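Local structure of putative uncharacterized protein (Ustilago maydis, 4GNX) at residues C[24-29]-C[39-44]. The protein is a subunit of the fungal replication protein A complex and binds single-stranded DNA, probably through its OB-fold domains. Numbering follows the deposited sequence.
Sequences SKSDIR and KLFSVN. With nucleotides of chain G.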
ATOM      1  N   SER C  24      -5.263  -5.661  25.993  1.00 51.07           N
ATOM      2  CA  SER C  24      -4.846  -6.857  25.253  1.00 51.39           C
ATOM      3  C   SER C  24      -3.437  -7.269  25.592  1.00 49.89           C
ATOM      4  O   SER C  24      -2.619  -6.458  26.025  1.00 50.03           O
ATOM      5  CB  SER C  24      -4.917  -6.628  23.755  1.00 52.19           C
ATOM      6  OG  SER C  24      -3.833  -5.811  23.360  1.00 51.95           O
ATOM      7  N   LYS C  25      -3.147  -8.532  25.342  1.00 49.76           N
ATOM      8  CA  LYS C  25      -1.897  -9.138  25.745  1.00 48.89           C
ATOM      9  C   LYS C  25      -1.432 -10.068  24.641  1.00 49.46           C
ATOM     10  O   LYS C  25      -2.210 -10.830  24.083  1.00 52.50           O
ATOM     11  CB  LYS C  25      -2.111  -9.916  27.052  1.00 51.01           C
ATOM     12  CG  LYS C  25      -0.892 -10.666  27.590  1.00 51.11           C
ATOM     13  CD  LYS C  25      -0.988 -10.958  29.094  1.00 52.49           C
ATOM     14  CE  LYS C  25      -1.434 -12.383  29.397  1.00 56.10           C
ATOM     15  NZ  LYS C  25      -0.927 -12.907  30.698  1.00 57.64           N
ATOM     16  N   SER C  26      -0.158 -10.002  24.311  1.00 48.32           N
ATOM     17  CA  SER C  26       0.371 -10.833  23.251  1.00 49.65           C
ATOM     18  C   SER C  26       0.614 -12.221  23.808  1.00 53.80           C
ATOM     19  O   SER C  26       0.667 -12.402  25.021  1.00 55.24           O
ATOM     20  CB  SER C  26       1.698 -10.267  22.796  1.00 46.62           C
ATOM     21  OG  SER C  26       2.671 -10.538  23.782  1.00 46.09           O
ATOM     22  N   ASP C  27       0.770 -13.198  22.920  1.00 56.95           N
ATOM     23  CA  ASP C  27       1.421 -14.448  23.295  1.00 59.76           C
ATOM     24  C   ASP C  27       2.890 -14.191  23.634  1.00 59.28           C
ATOM     25  O   ASP C  27       3.397 -13.063  23.513  1.00 56.38           O
ATOM     26  CB  ASP C  27       1.299 -15.478  22.174  1.00 63.41           C
ATOM     27  CG  ASP C  27      -0.123 -15.989  22.007  1.00 66.75           C
ATOM     28  OD1 ASP C  27      -0.976 -15.583  22.828  1.00 67.15           O
ATOM     29  OD2 ASP C  27      -0.394 -16.789  21.069  1.00 69.28           O
ATOM     30  N   ILE C  28       3.570 -15.233  24.082  1.00 61.84           N
ATOM     31  CA  ILE C  28       4.993 -15.125  24.320  1.00 62.39           C
ATOM     32  C   ILE C  28       5.726 -15.417  23.014  1.00 65.55           C
ATOM     33  O   ILE C  28       5.538 -16.466  22.398  1.00 68.38           O
ATOM     34  CB  ILE C  28       5.429 -16.033  25.473  1.00 63.33           C
ATOM     35  CG1 ILE C  28       4.856 -15.484  26.780  1.00 61.94           C
ATOM     36  CG2 ILE C  28       6.940 -16.126  25.540  1.00 64.78           C
ATOM     37  CD1 ILE C  28       4.859 -16.469  27.930  1.00 66.02           C
ATOM     38  N   ARG C  29       6.533 -14.463  22.582  1.00 65.79           N
ATOM     39  CA  ARG C  29       7.234 -14.591  21.334  1.00 71.53           C
ATOM     40  C   ARG C  29       8.679 -15.046  21.573  1.00 76.44           C
ATOM     41  O   ARG C  29       9.356 -14.516  22.453  1.00 76.37           O
ATOM     42  CB  ARG C  29       7.171 -13.260  20.574  1.00 72.98           C
ATOM     43  CG  ARG C  29       7.564 -13.359  19.108  1.00 79.34           C
ATOM     44  CD  ARG C  29       7.140 -12.155  18.278  1.00 81.46           C
ATOM     45  NE  ARG C  29       7.694 -12.235  16.924  1.00 88.04           N
ATOM     46  CZ  ARG C  29       7.171 -12.949  15.927  1.00 93.36           C
ATOM     47  NH1 ARG C  29       6.056 -13.638  16.111  1.00 92.48           N
ATOM     48  NH2 ARG C  29       7.758 -12.971  14.736  1.00 99.94           N
ATOM     49  N   LYS C  39      13.124 -14.167  24.353  1.00 76.20           N
ATOM     50  CA  LYS C  39      11.668 -14.102  24.482  1.00 71.09           C
ATOM     51  C   LYS C  39      11.109 -12.756  24.944  1.00 64.98           C
ATOM     52  O   LYS C  39      11.796 -11.955  25.580  1.00 64.78           O
ATOM     53  CB  LYS C  39      11.140 -15.230  25.375  1.00 72.62           C
ATOM     54  CG  LYS C  39      11.591 -15.184  26.826  1.00 73.39           C
ATOM     55  CD  LYS C  39      10.864 -16.253  27.625  1.00 75.21           C
ATOM     56  CE  LYS C  39      11.534 -16.524  28.961  1.00 78.23           C
ATOM     57  NZ  LYS C  39      10.616 -17.290  29.851  1.00 79.66           N
ATOM     58  N   LEU C  40       9.844 -12.528  24.619  1.00 60.13           N
ATOM     59  CA  LEU C  40       9.176 -11.295  24.978  1.00 55.38           C
ATOM     60  C   LEU C  40       7.664 -11.405  24.895  1.00 52.03           C
ATOM     61  O   LEU C  40       7.116 -12.364  24.350  1.00 53.74           O
ATOM     62  CB  LEU C  40       9.632 -10.166  24.066  1.00 54.65           C
ATOM     63  CG  LEU C  40       9.156 -10.194  22.617  1.00 54.69           C
ATOM     64  CD1 LEU C  40       7.811  -9.509  22.452  1.00 50.87           C
ATOM     65  CD2 LEU C  40      10.195  -9.508  21.746  1.00 56.49           C
ATOM     66  N   PHE C  41       6.993 -10.408  25.439  1.00 47.52           N
ATOM     67  CA  PHE C  41       5.564 -10.326  25.293  1.00 45.85           C
ATOM     68  C   PHE C  41       5.212  -8.868  25.452  1.00 42.13           C
ATOM     69  O   PHE C  41       6.050  -8.048  25.844  1.00 41.77           O
ATOM     70  CB  PHE C  41       4.847 -11.161  26.356  1.00 47.21           C
ATOM     71  CG  PHE C  41       4.641 -10.434  27.645  1.00 47.02           C
ATOM     72  CD1 PHE C  41       3.374  -9.993  28.015  1.00 46.80           C
ATOM     73  CD2 PHE C  41       5.717 -10.147  28.483  1.00 47.80           C
ATOM     74  CE1 PHE C  41       3.182  -9.297  29.207  1.00 46.66           C
ATOM     75  CE2 PHE C  41       5.523  -9.464  29.680  1.00 47.74           C
ATOM     76  CZ  PHE C  41       4.259  -9.036  30.041  1.00 46.61           C
ATOM     77  N   SER C  42       3.971  -8.542  25.161  1.00 39.95           N
ATOM     78  CA  SER C  42       3.546  -7.187  25.322  1.00 38.26           C
ATOM     79  C   SER C  42       2.096  -7.102  25.682  1.00 38.40           C
ATOM     80  O   SER C  42       1.308  -8.011  25.458  1.00 40.04           O
ATOM     81  CB  SER C  42       3.793  -6.393  24.049  1.00 37.74           C
ATOM     82  OG  SER C  42       2.933  -6.843  23.026  1.00 38.18           O
ATOM     83  N   VAL C  43       1.755  -5.954  26.222  1.00 37.75           N
ATOM     84  CA  VAL C  43       0.444  -5.695  26.732  1.00 38.51           C
ATOM     85  C   VAL C  43       0.058  -4.296  26.279  1.00 37.22           C
ATOM     86  O   VAL C  43       0.928  -3.415  26.142  1.00 36.45           O
ATOM     87  CB  VAL C  43       0.516  -5.768  28.264  1.00 39.98           C
ATOM     88  CG1 VAL C  43      -0.091  -4.538  28.927  1.00 40.04           C
ATOM     89  CG2 VAL C  43      -0.087  -7.069  28.771  1.00 42.29           C
ATOM     90  N   ASN C  44      -1.222  -4.089  26.013  1.00 37.50           N
ATOM     91  CA  ASN C  44      -1.697  -2.746  25.749  1.00 37.52           C
ATOM     92  C   ASN C  44      -2.433  -2.245  26.974  1.00 40.09           C
ATOM     93  O   ASN C  44      -3.100  -3.023  27.669  1.00 43.85           O
ATOM     94  CB  ASN C  44      -2.560  -2.677  24.481  1.00 38.44           C
ATOM     95  CG  ASN C  44      -1.732  -2.655  23.195  1.00 38.56           C
ATOM     96  OD1 ASN C  44      -0.510  -2.808  23.213  1.00 37.92           O
ATOM     97  ND2 ASN C  44      -2.404  -2.468  22.062  1.00 40.66           N
TER
ATOM     98  P    DT G   4      10.633 -11.664  13.949  1.00118.17           P
ATOM     99  OP1  DT G   4      10.314 -13.107  13.787  1.00118.13           O
ATOM    100  OP2  DT G   4      11.633 -11.033  13.049  1.00120.33           O
ATOM    101  O5'  DT G   4       9.268 -10.833  13.910  1.00115.51           O
ATOM    102  C5'  DT G   4       8.971  -9.883  12.859  1.00114.85           C
ATOM    103  C4'  DT G   4       7.682 -10.257  12.164  1.00119.67           C
ATOM    104  O4'  DT G   4       6.848 -11.014  13.076  1.00122.69           O
ATOM    105  C3'  DT G   4       6.821  -9.082  11.683  1.00129.39           C
ATOM    106  O3'  DT G   4       6.252  -9.366  10.390  1.00143.02           O
ATOM    107  C2'  DT G   4       5.711  -9.030  12.717  1.00130.55           C
ATOM    108  C1'  DT G   4       5.530 -10.508  12.985  1.00132.11           C
ATOM    109  N1   DT G   4       4.802 -10.861  14.223  1.00139.31           N
ATOM    110  C2   DT G   4       3.826 -11.831  14.140  1.00138.26           C
ATOM    111  O2   DT G   4       3.559 -12.425  13.107  1.00129.48           O
ATOM    112  N3   DT G   4       3.177 -12.090  15.322  1.00141.86           N
ATOM    113  C4   DT G   4       3.394 -11.483  16.546  1.00146.67           C
ATOM    114  O4   DT G   4       2.729 -11.821  17.523  1.00145.26           O
ATOM    115  C5   DT G   4       4.425 -10.466  16.556  1.00145.43           C
ATOM    116  C7   DT G   4       4.725  -9.749  17.836  1.00144.32           C
ATOM    117  C6   DT G   4       5.065 -10.207  15.409  1.00141.79           C
ATOM    118  P    DT G   3      15.207  -7.934  17.400  1.00 96.15           P
ATOM    119  OP1  DT G   3      16.083  -8.866  16.645  1.00 98.61           O
ATOM    120  OP2  DT G   3      14.967  -6.565  16.885  1.00 87.19           O
ATOM    121  O5'  DT G   3      13.798  -8.651  17.583  1.00 94.75           O
ATOM    122  C5'  DT G   3      13.732 -10.087  17.620  1.00 94.46           C
ATOM    123  C4'  DT G   3      12.324 -10.545  17.335  1.00 89.83           C
ATOM    124  O4'  DT G   3      11.413  -9.807  18.180  1.00 84.59           O
ATOM    125  C3'  DT G   3      11.852 -10.316  15.898  1.00 92.05           C
ATOM    126  O3'  DT G   3      11.170 -11.493  15.452  1.00103.32           O
ATOM    127  C2'  DT G   3      10.912  -9.129  16.014  1.00 88.09           C
ATOM    128  C1'  DT G   3      10.334  -9.337  17.397  1.00 85.29           C
ATOM    129  N1   DT G   3       9.793  -8.129  18.048  1.00 83.83           N
ATOM    130  C2   DT G   3       8.424  -8.001  18.125  1.00 77.00           C
ATOM    131  O2   DT G   3       7.650  -8.824  17.662  1.00 73.93           O
ATOM    132  N3   DT G   3       7.991  -6.859  18.753  1.00 73.54           N
ATOM    133  C4   DT G   3       8.773  -5.863  19.309  1.00 78.02           C
ATOM    134  O4   DT G   3       8.240  -4.899  19.852  1.00 78.52           O
ATOM    135  C5   DT G   3      10.205  -6.068  19.201  1.00 77.20           C
ATOM    136  C7   DT G   3      11.134  -5.045  19.773  1.00 72.42           C
ATOM    137  C6   DT G   3      10.635  -7.177  18.585  1.00 80.34           C
TER
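Residues 24-29 and 39-44 lie antiparallel on strands 17-30 and 39-46 of an OB fold, but their register slips by one residue between Lys25 and Arg29, where strand 17-30 is interrupted and Ser26 fills the break. The CA–CB bond of Ser26 points toward 39-44, and with chi1 73° OG lies between the backbone N and the carbonyl carbon, where it replaces a backbone carbonyl: Ser42 N donates to Ser26 OG at 2.8 Å, and the same OG gives its proton to a lone pair of Asp27 O at 2.6 Å. Ser26 N in turn donates to Ser42 O, nearly along the C=O axis, so both main-chain polar groups of Ser42 are bound by Ser26. Beyond the break Arg29 and Leu40 form a regular hydrogen-bonded pair, in which Arg29 N reaches Leu40 O at 2.8 Å.

Arg29 and Leu40 project from the same face of the sheet, the face that meets DNA. The Arg29 chain, CG anti to the backbone N and extended as far as NE, carries its guanidinium over DT4 of chain G, whose C6 lies 3.5 Å above the Arg29 guanidinium plane, over its centre. Arg29 NH2 donates to O5' of DT4 of chain G at 2.7 Å and more weakly to its OP1, so base and phosphate ester are met by one side chain. Leu40 CD2 lies 3.8 Å from O4' of DT3 of chain G.

On the other face, Lys25 crosses Val43 obliquely, its CG 3.9 Å from Val43 CG2 and at the edge of the Phe41 ring; its bent chain brings NZ to Tyr65 O and Leu68 O. Ile28 CG1 rests against Phe41 CB at 4.3 Å. Helix 59-64 packs on this side, Val61 touching both Ile28 and Phe41, while Tyr65 meets Phe41 edge-to-face; strand 51-57 flanks strand 39-46 and continues the sheet.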